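Local coordinates for protein mannan endo-1,4-beta-mannosidase (Cryptopygus antarcticus, PDB 4OOU) that hydrolyses the beta-1,4-mannosidic linkages of mannans, galactomannans and glucomannans at random within the chain, releasing short manno-oligosaccharides, at residues Asn43-Ser48 with Leu339-Asn344; Ala64-Ile69 with Leu113-Asp118; Ala80-His85 with Leu127-Phe132. All coordinates share one frame; numbering follows the deposited sequence.

Contact 1: residues Asn43-Ser48 with Leu339-Asn344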
loop_
_atom_site.group_PDB
_atom_site.type_symbol
_atom_site.label_atom_id
_atom_site.label_comp_id
_atom_site.label_asym_id
_atom_site.label_seq_id
_atom_site.Cartn_x
_atom_site.Cartn_y
_atom_site.Cartn_z
ATOM N N ASN A 43 9.489 0.875 -2.425
ATOM C CA ASN A 43 8.609 0.207 -3.350
ATOM C C ASN A 43 9.460 -0.510 -4.391
ATOM O O ASN A 43 10.399 0.091 -4.908
ATOM C CB ASN A 43 7.790 1.226 -4.114
ATOM C CG ASN A 43 6.707 1.814 -3.297
ATOM O OD1 ASN A 43 5.583 1.325 -3.339
ATOM N ND2 ASN A 43 7.010 2.898 -2.582
ATOM N N PHE A 44 9.111 -1.751 -4.750
ATOM C CA PHE A 44 9.855 -2.419 -5.812
ATOM C C PHE A 44 9.607 -1.711 -7.133
ATOM O O PHE A 44 10.591 -1.325 -7.813
ATOM C CB PHE A 44 9.625 -3.931 -5.894
ATOM C CG PHE A 44 10.358 -4.738 -4.827
ATOM C CD1 PHE A 44 11.499 -4.251 -4.178
ATOM C CD2 PHE A 44 9.913 -6.021 -4.490
ATOM C CE1 PHE A 44 12.158 -5.008 -3.204
ATOM C CE2 PHE A 44 10.580 -6.783 -3.532
ATOM C CZ PHE A 44 11.701 -6.269 -2.888
ATOM N N ALA A 45 8.351 -1.514 -7.535
ATOM C CA ALA A 45 7.120 -2.112 -6.990
ATOM C C ALA A 45 6.795 -3.368 -7.791
ATOM O O ALA A 45 5.807 -4.054 -7.515
ATOM C CB ALA A 45 5.955 -1.126 -7.103
ATOM N N TRP A 46 7.603 -3.626 -8.823
ATOM C CA TRP A 46 7.503 -4.847 -9.603
ATOM C C TRP A 46 8.849 -5.119 -10.273
ATOM O O TRP A 46 9.782 -4.338 -10.169
ATOM C CB TRP A 46 6.379 -4.722 -10.627
ATOM C CG TRP A 46 6.560 -3.567 -11.534
ATOM C CD1 TRP A 46 7.360 -3.519 -12.638
ATOM C CD2 TRP A 46 5.967 -2.275 -11.408
ATOM N NE1 TRP A 46 7.288 -2.282 -13.220
ATOM C CE2 TRP A 46 6.436 -1.494 -12.489
ATOM C CE3 TRP A 46 5.072 -1.696 -10.496
ATOM C CZ2 TRP A 46 6.050 -0.152 -12.681
ATOM C CZ3 TRP A 46 4.668 -0.358 -10.704
ATOM C CH2 TRP A 46 5.162 0.387 -11.796
ATOM N N ARG A 47 8.964 -6.261 -10.908
ATOM C CA ARG A 47 10.083 -6.530 -11.800
ATOM C C ARG A 47 9.462 -6.555 -13.199
ATOM O O ARG A 47 9.819 -5.774 -14.071
ATOM C CB ARG A 47 10.738 -7.853 -11.376
ATOM C CG ARG A 47 11.582 -8.566 -12.417
ATOM C CD ARG A 47 12.736 -7.733 -12.934
ATOM N NE ARG A 47 13.850 -8.490 -13.552
ATOM C CZ ARG A 47 13.781 -9.646 -14.245
ATOM N NH1 ARG A 47 12.638 -10.315 -14.496
ATOM N NH2 ARG A 47 14.911 -10.157 -14.707
ATOM N N SER A 48 8.474 -7.423 -13.347
ATOM C CA SER A 48 7.564 -7.422 -14.470
ATOM C C SER A 48 6.130 -7.008 -14.080
ATOM O O SER A 48 5.493 -7.662 -13.232
ATOM C CB SER A 48 7.549 -8.808 -15.099
ATOM O OG SER A 48 8.848 -9.168 -15.489
ATOM N N LEU A 339 8.726 5.237 2.261
ATOM C CA LEU A 339 9.030 4.242 1.218
ATOM C C LEU A 339 9.300 4.930 -0.092
ATOM O O LEU A 339 8.445 5.663 -0.587
ATOM C CB LEU A 339 7.824 3.301 1.030
ATOM C CG LEU A 339 7.731 1.938 1.722
ATOM C CD1 LEU A 339 8.289 1.956 3.117
ATOM C CD2 LEU A 339 6.291 1.493 1.760
ATOM N N THR A 340 10.464 4.676 -0.666
ATOM C CA THR A 340 10.883 5.362 -1.886
ATOM C C THR A 340 10.227 4.720 -3.079
ATOM O O THR A 340 9.727 3.600 -2.986
ATOM C CB THR A 340 12.427 5.338 -2.074
ATOM O OG1 THR A 340 12.931 3.992 -1.908
ATOM C CG2 THR A 340 13.104 6.253 -1.055
ATOM N N TRP A 341 10.222 5.448 -4.183
ATOM C CA TRP A 341 9.740 4.938 -5.441
ATOM C C TRP A 341 10.862 5.087 -6.503
ATOM O O TRP A 341 11.359 6.182 -6.659
ATOM C CB TRP A 341 8.491 5.720 -5.889
ATOM C CG TRP A 341 7.935 5.158 -7.157
ATOM C CD1 TRP A 341 8.318 5.476 -8.413
ATOM C CD2 TRP A 341 6.950 4.119 -7.287
ATOM N NE1 TRP A 341 7.646 4.702 -9.328
ATOM C CE2 TRP A 341 6.792 3.868 -8.660
ATOM C CE3 TRP A 341 6.179 3.393 -6.378
ATOM C CZ2 TRP A 341 5.887 2.929 -9.148
ATOM C CZ3 TRP A 341 5.292 2.454 -6.858
ATOM C CH2 TRP A 341 5.147 2.232 -8.234
ATOM N N GLN A 342 11.302 4.023 -7.195
ATOM C CA GLN A 342 11.026 2.600 -6.853
ATOM C C GLN A 342 12.267 1.827 -7.259
ATOM O O GLN A 342 13.094 2.334 -8.042
ATOM C CB GLN A 342 9.835 2.056 -7.626
ATOM C CG GLN A 342 10.133 1.887 -9.112
ATOM C CD GLN A 342 8.939 1.519 -9.973
ATOM O OE1 GLN A 342 8.814 1.990 -11.113
ATOM N NE2 GLN A 342 8.070 0.655 -9.455
ATOM N N PHE A 343 12.396 0.601 -6.782
ATOM C CA PHE A 343 13.697 -0.065 -6.841
ATOM C C PHE A 343 14.115 -0.439 -8.259
ATOM O O PHE A 343 15.288 -0.301 -8.629
ATOM C CB PHE A 343 13.740 -1.285 -5.932
ATOM C CG PHE A 343 15.016 -1.402 -5.169
ATOM C CD1 PHE A 343 15.399 -0.392 -4.291
ATOM C CD2 PHE A 343 15.854 -2.513 -5.330
ATOM C CE1 PHE A 343 16.588 -0.494 -3.580
ATOM C CE2 PHE A 343 17.043 -2.617 -4.626
ATOM C CZ PHE A 343 17.415 -1.601 -3.756
ATOM N N ASN A 344 13.171 -0.882 -9.074
ATOM C CA ASN A 344 13.504 -1.191 -10.470
ATOM C C ASN A 344 13.898 0.038 -11.342
ATOM O O ASN A 344 14.237 -0.134 -12.517
ATOM C CB ASN A 344 12.347 -1.924 -11.112
ATOM C CG ASN A 344 11.184 -1.024 -11.371
ATOM O OD1 ASN A 344 11.368 0.159 -11.659
ATOM N ND2 ASN A 344 9.975 -1.573 -11.291
#

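Contact 2: residues Ala64-Ile69 with Leu113-Asp118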
loop_
_atom_site.group_PDB
_atom_site.type_symbol
_atom_site.label_atom_id
_atom_site.label_comp_id
_atom_site.label_asym_id
_atom_site.label_seq_id
_atom_site.Cartn_x
_atom_site.Cartn_y
_atom_site.Cartn_z
ATOM N N ALA A 64 15.402 -11.825 -9.067
ATOM C CA ALA A 64 15.719 -10.400 -9.020
ATOM C C ALA A 64 15.123 -9.784 -7.768
ATOM O O ALA A 64 15.728 -8.919 -7.149
ATOM C CB ALA A 64 15.216 -9.652 -10.255
ATOM N N LEU A 65 13.939 -10.210 -7.374
ATOM C CA LEU A 65 13.338 -9.504 -6.259
ATOM C C LEU A 65 13.728 -10.055 -4.930
ATOM O O LEU A 65 13.675 -9.331 -3.978
ATOM C CB LEU A 65 11.847 -9.243 -6.391
ATOM C CG LEU A 65 11.010 -10.081 -7.281
ATOM C CD1 LEU A 65 10.830 -11.306 -6.455
ATOM C CD2 LEU A 65 9.706 -9.367 -7.548
ATOM N N LYS A 66 14.177 -11.297 -4.876
ATOM C CA LYS A 66 14.923 -11.758 -3.712
ATOM C C LYS A 66 16.186 -10.934 -3.496
ATOM O O LYS A 66 16.499 -10.562 -2.358
ATOM C CB LYS A 66 15.286 -13.220 -3.867
ATOM C CG LYS A 66 14.129 -14.107 -3.468
ATOM C CD LYS A 66 14.240 -15.497 -4.050
ATOM C CE LYS A 66 13.068 -16.341 -3.599
ATOM N NZ LYS A 66 13.055 -17.591 -4.386
ATOM N N ASP A 67 16.897 -10.645 -4.593
ATOM C CA ASP A 67 18.116 -9.841 -4.550
ATOM C C ASP A 67 17.830 -8.468 -3.985
ATOM O O ASP A 67 18.538 -7.964 -3.099
ATOM C CB ASP A 67 18.665 -9.652 -5.949
ATOM C CG ASP A 67 19.855 -8.762 -5.958
ATOM O OD1 ASP A 67 20.806 -9.127 -5.264
ATOM O OD2 ASP A 67 19.836 -7.690 -6.605
ATOM N N TRP A 68 16.783 -7.866 -4.544
ATOM C CA TRP A 68 16.248 -6.599 -4.061
ATOM C C TRP A 68 15.854 -6.662 -2.588
ATOM O O TRP A 68 16.155 -5.737 -1.815
ATOM C CB TRP A 68 15.039 -6.165 -4.890
ATOM C CG TRP A 68 15.336 -5.942 -6.328
ATOM C CD1 TRP A 68 16.542 -6.037 -6.945
ATOM C CD2 TRP A 68 14.398 -5.573 -7.337
ATOM N NE1 TRP A 68 16.410 -5.770 -8.297
ATOM C CE2 TRP A 68 15.104 -5.476 -8.555
ATOM C CE3 TRP A 68 13.025 -5.325 -7.330
ATOM C CZ2 TRP A 68 14.488 -5.128 -9.742
ATOM C CZ3 TRP A 68 12.410 -4.995 -8.504
ATOM C CH2 TRP A 68 13.139 -4.889 -9.701
ATOM N N ILE A 69 15.204 -7.740 -2.161
ATOM C CA ILE A 69 14.941 -7.793 -0.720
ATOM C C ILE A 69 16.331 -7.871 0.035
ATOM O O ILE A 69 16.542 -7.153 1.015
ATOM C CB ILE A 69 13.789 -8.762 -0.190
ATOM C CG1 ILE A 69 14.373 -9.792 0.712
ATOM C CG2 ILE A 69 12.817 -9.404 -1.171
ATOM C CD1 ILE A 69 14.565 -9.153 2.058
ATOM N N LEU A 113 3.721 -16.202 -4.099
ATOM C CA LEU A 113 3.751 -15.260 -2.983
ATOM C C LEU A 113 4.375 -15.914 -1.710
ATOM O O LEU A 113 5.264 -15.341 -1.049
ATOM C CB LEU A 113 2.347 -14.677 -2.723
ATOM C CG LEU A 113 1.748 -13.809 -3.869
ATOM C CD1 LEU A 113 0.242 -13.646 -3.714
ATOM C CD2 LEU A 113 2.359 -12.424 -4.034
ATOM N N SER A 114 3.901 -17.113 -1.381
ATOM C CA SER A 114 4.396 -17.914 -0.230
ATOM C C SER A 114 5.931 -17.930 -0.287
ATOM O O SER A 114 6.604 -17.552 0.671
ATOM C CB SER A 114 3.783 -19.328 -0.323
ATOM O OG SER A 114 3.524 -19.946 0.935
ATOM N N ASP A 115 6.493 -18.281 -1.442
ATOM C CA ASP A 115 7.953 -18.306 -1.573
ATOM C C ASP A 115 8.593 -16.972 -1.199
ATOM O O ASP A 115 9.574 -16.914 -0.450
ATOM C CB ASP A 115 8.390 -18.667 -2.999
ATOM C CG ASP A 115 9.883 -18.992 -3.092
ATOM O OD1 ASP A 115 10.286 -20.120 -2.775
ATOM O OD2 ASP A 115 10.660 -18.118 -3.489
ATOM N N LEU A 116 8.037 -15.901 -1.747
ATOM C CA LEU A 116 8.676 -14.594 -1.633
ATOM C C LEU A 116 8.586 -14.165 -0.202
ATOM O O LEU A 116 9.544 -13.593 0.316
ATOM C CB LEU A 116 8.038 -13.539 -2.550
ATOM C CG LEU A 116 8.815 -12.206 -2.647
ATOM C CD1 LEU A 116 10.267 -12.309 -3.128
ATOM C CD2 LEU A 116 8.086 -11.238 -3.552
ATOM N N LEU A 117 7.447 -14.467 0.441
ATOM C CA LEU A 117 7.245 -14.087 1.822
ATOM C C LEU A 117 8.212 -14.831 2.772
ATOM O O LEU A 117 8.749 -14.233 3.723
ATOM C CB LEU A 117 5.787 -14.288 2.220
ATOM C CG LEU A 117 4.861 -13.227 1.629
ATOM C CD1 LEU A 117 3.384 -13.603 1.637
ATOM C CD2 LEU A 117 5.025 -11.933 2.402
ATOM N N ASP A 118 8.441 -16.115 2.494
ATOM C CA ASP A 118 9.378 -16.931 3.274
ATOM C C ASP A 118 10.804 -16.366 3.145
ATOM O O ASP A 118 11.599 -16.449 4.086
ATOM C CB ASP A 118 9.370 -18.412 2.787
ATOM C CG ASP A 118 8.062 -19.161 3.098
ATOM O OD1 ASP A 118 7.157 -18.599 3.723
ATOM O OD2 ASP A 118 7.936 -20.337 2.721
#

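Contact 3: residues Ala80-His85 with Leu127-Phe132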
loop_
_atom_site.group_PDB
_atom_site.type_symbol
_atom_site.label_atom_id
_atom_site.label_comp_id
_atom_site.label_asym_id
_atom_site.label_seq_id
_atom_site.Cartn_x
_atom_site.Cartn_y
_atom_site.Cartn_z
ATOM N N ALA A 80 9.249 -3.753 2.073
ATOM C CA ALA A 80 9.095 -3.607 0.634
ATOM C C ALA A 80 7.612 -3.637 0.257
ATOM O O ALA A 80 6.876 -4.524 0.684
ATOM C CB ALA A 80 9.837 -4.716 -0.089
ATOM N N ARG A 81 7.177 -2.651 -0.526
ATOM C CA ARG A 81 5.816 -2.617 -1.074
ATOM C C ARG A 81 5.903 -3.170 -2.512
ATOM O O ARG A 81 6.741 -2.730 -3.339
ATOM C CB ARG A 81 5.303 -1.193 -1.065
ATOM C CG ARG A 81 3.849 -0.953 -1.437
ATOM C CD ARG A 81 3.588 0.539 -1.404
ATOM N NE ARG A 81 2.234 0.908 -1.764
ATOM C CZ ARG A 81 1.874 1.628 -2.823
ATOM N NH1 ARG A 81 2.776 2.074 -3.709
ATOM N NH2 ARG A 81 0.592 1.930 -2.990
ATOM N N VAL A 82 5.051 -4.158 -2.795
ATOM C CA VAL A 82 5.152 -4.878 -4.043
ATOM C C VAL A 82 3.775 -5.242 -4.554
ATOM O O VAL A 82 2.914 -5.635 -3.791
ATOM C CB VAL A 82 6.043 -6.123 -3.880
ATOM C CG1 VAL A 82 5.614 -6.939 -2.688
ATOM C CG2 VAL A 82 6.050 -6.972 -5.156
ATOM N N TRP A 83 3.596 -5.079 -5.865
ATOM C CA TRP A 83 2.296 -5.083 -6.516
ATOM C C TRP A 83 1.950 -6.483 -7.038
ATOM O O TRP A 83 2.831 -7.202 -7.512
ATOM C CB TRP A 83 2.322 -4.066 -7.659
ATOM C CG TRP A 83 2.330 -2.608 -7.245
ATOM C CD1 TRP A 83 2.803 -2.067 -6.081
ATOM C CD2 TRP A 83 1.856 -1.512 -8.016
ATOM N NE1 TRP A 83 2.620 -0.716 -6.076
ATOM C CE2 TRP A 83 2.047 -0.352 -7.256
ATOM C CE3 TRP A 83 1.273 -1.405 -9.274
ATOM C CZ2 TRP A 83 1.671 0.889 -7.706
ATOM C CZ3 TRP A 83 0.897 -0.174 -9.723
ATOM C CH2 TRP A 83 1.096 0.959 -8.949
ATOM N N VAL A 84 0.668 -6.857 -6.950
ATOM C CA VAL A 84 0.204 -8.215 -7.304
ATOM C C VAL A 84 -0.747 -8.309 -8.521
ATOM O O VAL A 84 -0.294 -8.615 -9.635
ATOM C CB VAL A 84 -0.401 -8.965 -6.084
ATOM C CG1 VAL A 84 -0.539 -10.459 -6.407
ATOM C CG2 VAL A 84 0.483 -8.781 -4.859
ATOM N N HIS A 85 -2.050 -8.116 -8.350
ATOM C CA HIS A 85 -2.915 -8.235 -9.524
ATOM C C HIS A 85 -2.598 -7.135 -10.564
ATOM O O HIS A 85 -2.474 -7.423 -11.771
ATOM C CB HIS A 85 -4.392 -8.191 -9.161
ATOM C CG HIS A 85 -4.769 -9.140 -8.083
ATOM N ND1 HIS A 85 -4.144 -10.356 -7.917
ATOM C CD2 HIS A 85 -5.706 -9.058 -7.112
ATOM C CE1 HIS A 85 -4.657 -10.970 -6.864
ATOM N NE2 HIS A 85 -5.616 -10.209 -6.369
ATOM N N LEU A 127 6.652 -7.301 3.954
ATOM C CA LEU A 127 6.055 -7.021 2.673
ATOM C C LEU A 127 4.719 -6.328 2.820
ATOM O O LEU A 127 3.948 -6.623 3.717
ATOM C CB LEU A 127 5.888 -8.318 1.895
ATOM C CG LEU A 127 7.165 -8.927 1.337
ATOM C CD1 LEU A 127 6.830 -9.889 0.200
ATOM C CD2 LEU A 127 8.127 -7.852 0.838
ATOM N N ILE A 128 4.456 -5.384 1.943
ATOM C CA ILE A 128 3.110 -4.892 1.769
ATOM C C ILE A 128 2.715 -5.348 0.382
ATOM O O ILE A 128 3.406 -5.079 -0.605
ATOM C CB ILE A 128 3.005 -3.375 1.904
ATOM C CG1 ILE A 128 3.288 -2.943 3.346
ATOM C CG2 ILE A 128 1.610 -2.899 1.467
ATOM C CD1 ILE A 128 3.576 -1.455 3.489
ATOM N N LEU A 129 1.626 -6.098 0.315
ATOM C CA LEU A 129 1.171 -6.620 -0.948
ATOM C C LEU A 129 0.082 -5.697 -1.429
ATOM O O LEU A 129 -0.895 -5.523 -0.725
ATOM C CB LEU A 129 0.620 -8.017 -0.725
ATOM C CG LEU A 129 1.711 -8.971 -0.269
ATOM C CD1 LEU A 129 1.258 -10.422 -0.358
ATOM C CD2 LEU A 129 3.002 -8.761 -1.063
ATOM N N VAL A 130 0.234 -5.099 -2.608
ATOM C CA VAL A 130 -0.842 -4.245 -3.126
ATOM C C VAL A 130 -1.637 -4.980 -4.190
ATOM O O VAL A 130 -1.087 -5.472 -5.181
ATOM C CB VAL A 130 -0.402 -2.798 -3.484
ATOM C CG1 VAL A 130 1.000 -2.750 -3.941
ATOM C CG2 VAL A 130 -1.306 -2.147 -4.532
ATOM N N LEU A 131 -2.949 -5.072 -3.939
ATOM C CA LEU A 131 -3.835 -5.918 -4.713
ATOM C C LEU A 131 -4.045 -5.406 -6.121
ATOM O O LEU A 131 -3.596 -6.044 -7.069
ATOM C CB LEU A 131 -5.174 -6.079 -3.985
ATOM C CG LEU A 131 -5.382 -7.407 -3.245
ATOM C CD1 LEU A 131 -4.098 -7.985 -2.733
ATOM C CD2 LEU A 131 -6.376 -7.242 -2.122
ATOM N N PHE A 132 -4.699 -4.254 -6.260
ATOM C CA PHE A 132 -4.952 -3.669 -7.576
ATOM C C PHE A 132 -4.397 -2.288 -7.751
ATOM O O PHE A 132 -4.226 -1.529 -6.810
ATOM C CB PHE A 132 -6.444 -3.567 -7.832
ATOM C CG PHE A 132 -7.152 -4.886 -7.788
ATOM C CD1 PHE A 132 -7.193 -5.701 -8.900
ATOM C CD2 PHE A 132 -7.812 -5.289 -6.654
ATOM C CE1 PHE A 132 -7.867 -6.920 -8.851
ATOM C CE2 PHE A 132 -8.509 -6.482 -6.601
ATOM C CZ PHE A 132 -8.527 -7.305 -7.696
#

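Contact 1: residues Asn43-Ser48 with Leu339-Asn344
Asn43 brings CB and CG to the Trp341 indole, CG lying 3.5 Å from Trp341 CE3, the side chains crossing at about a right angle and the amide plane turned 52° from the ring. The same amide sends ND2 to Thr340 O at 2.8 Å, which lies in the Asn43 amide plane, though the donor sits well above the carbonyl plane. Asn43 N takes that oxygen too, leaving it gripped by two donors from one residue. Asn43 OD1 is hydrogen-bonded to Arg81 NH1. This is the seam at the C-terminal ends of strands 35-43 and 337-340, neighbours in the TIM barrel of a family 5 glycoside hydrolase, where Trp341 binds substrate beside Glu312, the probable nucleophile. Ala45, which follows a cis peptide, presses CB on Trp341 CH2 at 3.6 Å. Trp46, its CG between the backbone N and the carbonyl carbon (chi1 57°), meets the same CH2 with CZ3 at the ring edge, near its plane. One face of the Trp46 indole carries Asn344 ND2, offset toward the rim; that nitrogen donates to Trp46 O (3.0 Å), while Asn344 OD1 turns to Gly346. Asn344 N meets Phe44 O in a nearly straight bond of 2.9 Å.

Contact 2: residues Ala64-Ile69 with Leu113-Asp118
Lys66 reaches across to Asp115, and its side chain can be followed outward atom by atom. Its CB leaves the helix without facing the other one directly, and CG, anti to the carbonyl carbon and beside the backbone N (chi1 -82°), passes Leu116 CD1 at 4.3 Å, a distant apolar touch. From CG onward the chain is extended, which carries CD across the gap to CE, 3.0 Å from Asp115 OD2. At the tip, NZ closes a salt bridge at 2.6 Å with Asp115 OD2, which accepts through its syn lone pair, the one on the side of OD1. OD1 itself stays 4.1 Å from NZ, so the carboxylate is gripped through one oxygen and not as a fork. Asp115 puts CG anti to its own backbone N (chi1 -168°), and OD2 has a second partner in the hydroxyl of Tyr58, two bonds that would limit rotation of the carboxylate.

The two segments belong to helices 58-74 and 109-122, successive members of the outer helical layer of the TIM barrel, each leading into a strand of its inner wall. They run nearly parallel, at 26°, with axes 10.8 Å apart, a spacing bridged by the Lys66-Asp115 pair and by the leucine and isoleucine methyls. Beneath the ion pair the contact becomes apolar. Leu116 projects CD1 onto Leu65 CD1 at 3.5 Å, the two side chains crossing at about a right angle, and Leu116 CD2 lies slightly farther from that same methyl. Ile69, one turn on from Leu65, offers CG2 to Leu116 CD1 at 4.3 Å, a looser touch. Tyr119 packs on both Lys66 and Ile69 from the next turn of helix 109-122.

Contact 3: residues Ala80-His85 with Leu127-Phe132
Val82 and Leu129 run alongside each other out of the sheet and mark the close-packed part of this strand pair: Val82 CG1 touches Leu129 CD2 at 3.6 Å. On the same face, Ala80 CB meets Leu127 CD2 at 3.7 Å, the leucine having swung that methyl over toward its neighbour. The backbone beneath is a regular parallel ladder, Ala80 to Trp83 paired with Leu127 to Val130. Val82 is held from both its polar atoms, N donating to Ile128 O at 2.9 Å and O accepting from Val130 N.

On the opposite face Val130 packs beside Trp83, though the position of Val130 CG1 is doubtful. Looser is Arg81 against Ile128: with CG anti to its backbone N (chi1 -173°) and the chain extended as far as NE, Arg81 passes Ile128 CG2 at 4.2 Å from its CG. Its guanidinium goes further, to salt bridges with Glu177 and Glu312 and a bond to Asn180; NH1 lies at the edge of the Trp83 ring, in its plane. At the far end the ladder frays: His85 N reaches Leu131 O only weakly, at an N-H...O angle of 122°, although His85 CD2 still sits over one face of Phe132, 3.3 Å above it and offset toward the rim, and NE2 is taken by Tyr155.

Ala80, Val82, Leu127 and Leu129 on one face, turned to the helices, and Arg81, Trp83, Ile128 and Val130 on the other, facing the active site where Trp83 binds substrate and Glu312 is the probable nucleophile, are the two sides of neighbouring parallel strands in a TIM-barrel glycoside hydrolase.

Overall arrangement
The three contacts follow the barrel from the strand wall out to the helices, and to the C-terminal ends of the strands. Contact 3 is the most central, a backbone ladder between neighbouring strands and fully buried; contact 2 joins the helices that precede those same two strands, farther from the centre, and adds an ion pair to its leucine and isoleucine packing. Leu117 and Leu116 of contact 2 rest on Leu127, tying the layers together. Contact 1, made mostly of loop ends, is buried too but depends on amide groups and indoles beside the catalytic centre. It meets contact 3 where Phe44 packs on Ala80, and contact 2 through Trp68, which packs on Phe44, Phe343 and Asn344.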